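Local coordinates for protein cortical-lytic enzyme (Clostridium perfringens, PDB 5JIP) that probably cleaves the glycan strands of spore-cortex peptidoglycan as a family 25 muramidase during germination, at residues R24-F28 with L29-K33; L148-L152 with F153-L157. One frame throughout, in Å; residues are numbered along the deposited sequence.

Interaction 1 (R24-F28 with L29-K33)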
loop_
_atom_site.group_PDB
_atom_site.type_symbol
_atom_site.label_atom_id
_atom_site.label_comp_id
_atom_site.label_asym_id
_atom_site.label_seq_id
_atom_site.Cartn_x
_atom_site.Cartn_y
_atom_site.Cartn_z
ATOM N N ARG A 24 -3.185 -38.842 -8.068
ATOM C CA ARG A 24 -3.843 -40.060 -7.609
ATOM C C ARG A 24 -4.046 -40.077 -6.101
ATOM O O ARG A 24 -3.146 -39.723 -5.341
ATOM C CB ARG A 24 -3.020 -41.273 -8.020
ATOM C CG ARG A 24 -2.805 -41.306 -9.518
ATOM C CD ARG A 24 -2.189 -42.612 -9.994
ATOM N NE ARG A 24 -0.822 -42.815 -9.506
ATOM C CZ ARG A 24 0.265 -42.213 -9.990
ATOM N NH1 ARG A 24 1.453 -42.504 -9.463
ATOM N NH2 ARG A 24 0.180 -41.299 -10.962
ATOM N N ASP A 25 -5.214 -40.561 -5.665
ATOM C CA ASP A 25 -5.426 -40.889 -4.258
ATOM C C ASP A 25 -5.258 -39.649 -3.375
ATOM O O ASP A 25 -4.456 -39.629 -2.451
ATOM C CB ASP A 25 -4.487 -42.016 -3.799
ATOM C CG ASP A 25 -4.624 -43.276 -4.666
ATOM O OD1 ASP A 25 -5.539 -43.347 -5.528
ATOM O OD2 ASP A 25 -3.798 -44.200 -4.515
ATOM N N VAL A 26 -6.023 -38.605 -3.687
ATOM C CA VAL A 26 -5.894 -37.335 -2.979
ATOM C C VAL A 26 -6.861 -37.311 -1.791
ATOM O O VAL A 26 -8.083 -37.303 -1.972
ATOM C CB VAL A 26 -6.142 -36.153 -3.925
ATOM C CG1 VAL A 26 -6.078 -34.829 -3.151
ATOM C CG2 VAL A 26 -5.136 -36.175 -5.090
ATOM N N ASN A 27 -6.319 -37.274 -0.577
ATOM C CA ASN A 27 -7.129 -37.177 0.627
ATOM C C ASN A 27 -7.006 -35.763 1.187
ATOM O O ASN A 27 -6.023 -35.426 1.849
ATOM C CB ASN A 27 -6.711 -38.199 1.662
ATOM C CG ASN A 27 -7.643 -38.224 2.828
ATOM O OD1 ASN A 27 -8.247 -37.200 3.175
ATOM N ND2 ASN A 27 -7.811 -39.400 3.426
ATOM N N PHE A 28 -8.031 -34.956 0.951
ATOM C CA PHE A 28 -7.965 -33.547 1.323
ATOM C C PHE A 28 -8.033 -33.366 2.819
ATOM O O PHE A 28 -7.489 -32.394 3.346
ATOM C CB PHE A 28 -9.067 -32.774 0.628
ATOM C CG PHE A 28 -8.822 -32.591 -0.847
ATOM C CD1 PHE A 28 -7.915 -31.632 -1.299
ATOM C CD2 PHE A 28 -9.477 -33.391 -1.784
ATOM C CE1 PHE A 28 -7.690 -31.456 -2.646
ATOM C CE2 PHE A 28 -9.255 -33.232 -3.132
ATOM C CZ PHE A 28 -8.362 -32.247 -3.577
ATOM N N LEU A 29 -8.662 -34.296 3.533
ATOM C CA LEU A 29 -8.654 -34.171 4.977
ATOM C C LEU A 29 -7.230 -34.290 5.510
ATOM O O LEU A 29 -6.852 -33.614 6.472
ATOM C CB LEU A 29 -9.581 -35.220 5.613
ATOM C CG LEU A 29 -9.807 -35.047 7.106
ATOM C CD1 LEU A 29 -10.421 -33.692 7.402
ATOM C CD2 LEU A 29 -10.697 -36.167 7.630
ATOM N N THR A 30 -6.423 -35.149 4.899
ATOM C CA THR A 30 -5.031 -35.259 5.306
ATOM C C THR A 30 -4.245 -34.011 4.909
ATOM O O THR A 30 -3.453 -33.488 5.702
ATOM C CB THR A 30 -4.426 -36.501 4.673
ATOM O OG1 THR A 30 -5.177 -37.640 5.094
ATOM C CG2 THR A 30 -2.954 -36.686 5.067
ATOM N N LEU A 31 -4.463 -33.514 3.694
ATOM C CA LEU A 31 -3.738 -32.330 3.247
ATOM C C LEU A 31 -4.083 -31.097 4.083
ATOM O O LEU A 31 -3.260 -30.192 4.219
ATOM C CB LEU A 31 -4.055 -32.078 1.781
ATOM C CG LEU A 31 -3.508 -33.104 0.771
ATOM C CD1 LEU A 31 -3.939 -32.741 -0.638
ATOM C CD2 LEU A 31 -1.987 -33.191 0.869
ATOM N N ALA A 32 -5.297 -31.033 4.621
ATOM C CA ALA A 32 -5.684 -29.887 5.441
ATOM C C ALA A 32 -4.769 -29.732 6.636
ATOM O O ALA A 32 -4.618 -28.621 7.168
ATOM C CB ALA A 32 -7.134 -30.034 5.906
ATOM N N LYS A 33 -4.156 -30.828 7.081
ATOM C CA LYS A 33 -3.300 -30.822 8.258
ATOM C C LYS A 33 -1.857 -30.486 7.937
ATOM O O LYS A 33 -1.124 -30.044 8.838
ATOM C CB LYS A 33 -3.306 -32.191 8.957
ATOM C CG LYS A 33 -4.634 -32.599 9.527
ATOM C CD LYS A 33 -5.095 -31.656 10.628
ATOM C CE LYS A 33 -6.535 -31.209 10.393
ATOM N NZ LYS A 33 -6.634 -30.004 9.522
#
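Asn27 and Thr30 meet where the chain turns from a loop into helix 28-34, and Asn27 holds the N-cap position. Its side-chain oxygen OD1 accepts from two backbone amides of the first turn. The bond from Thr30 N to Asn27 OD1 is 3.2 Å long and fairly straight at the hydrogen (155°), but the donor stands well above the plane of the side-chain amide. Leu29 N to Asn27 OD1 is shorter at 3.0 Å, yet bent and weak. What brings the oxygen over the helix start is the first torsion of Asn27 (chi1 -173°), which turns CG away from the backbone N and puts it beside the carbonyl carbon. The side chains of Asn27 and Thr30 cross at about a right angle, with Asn27 CG 3.4 Å from Thr30 OG1.

Backbone bonds carry the turn onward. Asn27 O receives Leu31 N at 3.1 Å, and Phe28 O receives Ala32 N at 2.9 Å; a weak bond from Thr30 N also reaches Asn27 O. This is a classic capped helix start, at the end of the loop that follows strand 15-19 of the TIM-barrel-like family 25 domain, where the helix packs beside strand 38-44 and helix 56-66.

The apolar contacts gather around Leu31. One of its methyls, CD1, lies 3.9 Å from Val26 CG1, the two side chains crossing nearly at right angles, and Leu31 CD1 comes obliquely to the Phe28 ring, 4.2 Å from Phe28 CD1. Val26 CG1 itself sits over one face of that ring, offset toward the rim. Phe28 is buried: Phe59 meets it edge-to-face, with Cys63 and Leu66 of the same helix and Leu19 also against it, while Leu31 reaches Ile38 and Leu210.

Interaction 2 (L148-L152 with F153-L157)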
loop_
_atom_site.group_PDB
_atom_site.type_symbol
_atom_site.label_atom_id
_atom_site.label_comp_id
_atom_site.label_asym_id
_atom_site.label_seq_id
_atom_site.Cartn_x
_atom_site.Cartn_y
_atom_site.Cartn_z
ATOM N N LEU A 148 1.753 -15.532 -12.547
ATOM C CA LEU A 148 2.377 -16.281 -13.638
ATOM C C LEU A 148 3.188 -17.444 -13.085
ATOM O O LEU A 148 4.028 -17.265 -12.193
ATOM C CB LEU A 148 3.287 -15.386 -14.484
ATOM C CG LEU A 148 3.989 -16.115 -15.652
ATOM C CD1 LEU A 148 2.970 -16.482 -16.661
ATOM C CD2 LEU A 148 5.078 -15.221 -16.244
ATOM N N TYR A 149 2.901 -18.647 -13.584
ATOM C CA TYR A 149 3.742 -19.804 -13.352
ATOM C C TYR A 149 4.563 -20.103 -14.601
ATOM O O TYR A 149 4.012 -20.191 -15.708
ATOM C CB TYR A 149 2.932 -21.049 -12.990
ATOM C CG TYR A 149 3.776 -22.312 -13.018
ATOM C CD1 TYR A 149 4.067 -22.959 -14.220
ATOM C CD2 TYR A 149 4.253 -22.884 -11.846
ATOM C CE1 TYR A 149 4.844 -24.091 -14.264
ATOM C CE2 TYR A 149 5.025 -24.069 -11.887
ATOM C CZ TYR A 149 5.310 -24.657 -13.108
ATOM O OH TYR A 149 6.059 -25.804 -13.197
ATOM N N THR A 150 5.865 -20.299 -14.414
ATOM C CA THR A 150 6.718 -20.765 -15.486
ATOM C C THR A 150 7.982 -21.313 -14.853
ATOM O O THR A 150 8.248 -21.091 -13.677
ATOM C CB THR A 150 7.007 -19.632 -16.496
ATOM O OG1 THR A 150 7.606 -20.184 -17.671
ATOM C CG2 THR A 150 7.923 -18.627 -15.927
ATOM N N GLY A 151 8.785 -22.015 -15.668
ATOM C CA GLY A 151 10.026 -22.592 -15.207
ATOM C C GLY A 151 11.245 -21.723 -15.506
ATOM O O GLY A 151 11.245 -20.914 -16.430
ATOM N N LEU A 152 12.293 -21.923 -14.698
ATOM C CA LEU A 152 13.551 -21.217 -14.919
ATOM C C LEU A 152 14.114 -21.530 -16.298
ATOM O O LEU A 152 14.564 -20.626 -17.018
ATOM C CB LEU A 152 14.556 -21.595 -13.825
ATOM C CG LEU A 152 15.934 -20.890 -13.874
ATOM C CD1 LEU A 152 15.757 -19.390 -13.846
ATOM C CD2 LEU A 152 16.872 -21.322 -12.735
ATOM N N PHE A 153 14.088 -22.804 -16.687
ATOM C CA PHE A 153 14.563 -23.185 -18.017
ATOM C C PHE A 153 13.813 -22.434 -19.108
ATOM O O PHE A 153 14.425 -21.871 -20.031
ATOM C CB PHE A 153 14.413 -24.688 -18.195
ATOM C CG PHE A 153 14.820 -25.177 -19.550
ATOM C CD1 PHE A 153 16.148 -25.394 -19.840
ATOM C CD2 PHE A 153 13.875 -25.414 -20.534
ATOM C CE1 PHE A 153 16.535 -25.834 -21.091
ATOM C CE2 PHE A 153 14.259 -25.855 -21.781
ATOM C CZ PHE A 153 15.588 -26.070 -22.054
ATOM N N PHE A 154 12.482 -22.409 -19.005
ATOM C CA PHE A 154 11.631 -21.755 -19.987
ATOM C C PHE A 154 11.952 -20.269 -20.106
ATOM O O PHE A 154 12.065 -19.740 -21.218
ATOM C CB PHE A 154 10.167 -21.967 -19.591
ATOM C CG PHE A 154 9.182 -21.586 -20.641
ATOM C CD1 PHE A 154 8.837 -22.487 -21.625
ATOM C CD2 PHE A 154 8.566 -20.333 -20.631
ATOM C CE1 PHE A 154 7.923 -22.150 -22.599
ATOM C CE2 PHE A 154 7.642 -19.990 -21.596
ATOM C CZ PHE A 154 7.317 -20.890 -22.583
ATOM N N ILE A 155 12.092 -19.574 -18.964
ATOM C CA ILE A 155 12.482 -18.168 -18.989
ATOM C C ILE A 155 13.777 -18.023 -19.778
ATOM O O ILE A 155 13.916 -17.120 -20.603
ATOM C CB ILE A 155 12.611 -17.619 -17.551
ATOM C CG1 ILE A 155 11.219 -17.492 -16.904
ATOM C CG2 ILE A 155 13.306 -16.269 -17.531
ATOM C CD1 ILE A 155 11.255 -17.169 -15.419
ATOM N N GLY A 156 14.722 -18.943 -19.564
ATOM C CA GLY A 156 16.009 -18.873 -20.241
ATOM C C GLY A 156 15.913 -19.071 -21.741
ATOM O O GLY A 156 16.705 -18.507 -22.499
ATOM N N LEU A 157 14.946 -19.861 -22.192
ATOM C CA LEU A 157 14.725 -20.025 -23.623
ATOM C C LEU A 157 14.275 -18.736 -24.278
ATOM O O LEU A 157 14.428 -18.567 -25.491
ATOM C CB LEU A 157 13.654 -21.078 -23.883
ATOM C CG LEU A 157 14.018 -22.537 -23.860
ATOM C CD1 LEU A 157 12.724 -23.302 -24.056
ATOM C CD2 LEU A 157 15.010 -22.859 -24.960
#
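Thr150 meets Phe154 and Ile155 where strand 147-151 gives way to helix 152-157, the first two elements of a beta-alpha-beta unit completed by strand 175-178 in the barrel-like domain. The short strand and helix axes stand almost perpendicular, at 85°, with Gly151 as the N-cap.

Thr150 divides its two branches between Phe154 and Ile155, four and five residues further on. The Thr150 and Phe154 side chains cross at about a right angle, and Thr150 OG1, opposite the backbone N (chi1 -168°), comes 3.1 Å from Phe154 CD2, obliquely to the ring; the hydroxyl has its hydrogen-bond partner in Val114 O. The methyl CG2, wedged between the backbone N and the carbonyl carbon, faces Ile155 instead, 3.6 Å from its CG1. Ile155 presents that branch because chi1 of -71° places CG1 beside its own backbone N, and the extended chain beyond carries CD1 along to within 3.7 Å of Thr150 CG2.

The first helical turn is made by backbone bonds, Ile155 N to Gly151 O at 3.0 Å and Gly156 N to Leu152 O at 3.1 Å. Ile155 CG1 also packs against the first of these acceptors, 3.5 Å from Gly151 O.

Both contacts are helix starts in the same family 25 domain, about 29 Å apart between centres and about 17 Å at their nearest atoms, and they share no element. Both lie away from the magnesium site. Interaction 1 joins a loop to helix 28-34: Phe28 and Leu31 are buried, Asn27 and Leu29 exposed, and a side-chain amide caps the helix. Interaction 2 joins strand 147-151 directly to helix 152-157: Thr150, Phe154 and Ile155 are buried while Phe153 is exposed. There a glycine occupies the cap position, the threonine before it supplies the side-chain packing, and Phe153 N bonds a MES molecule, probably from the crystallisation liquor.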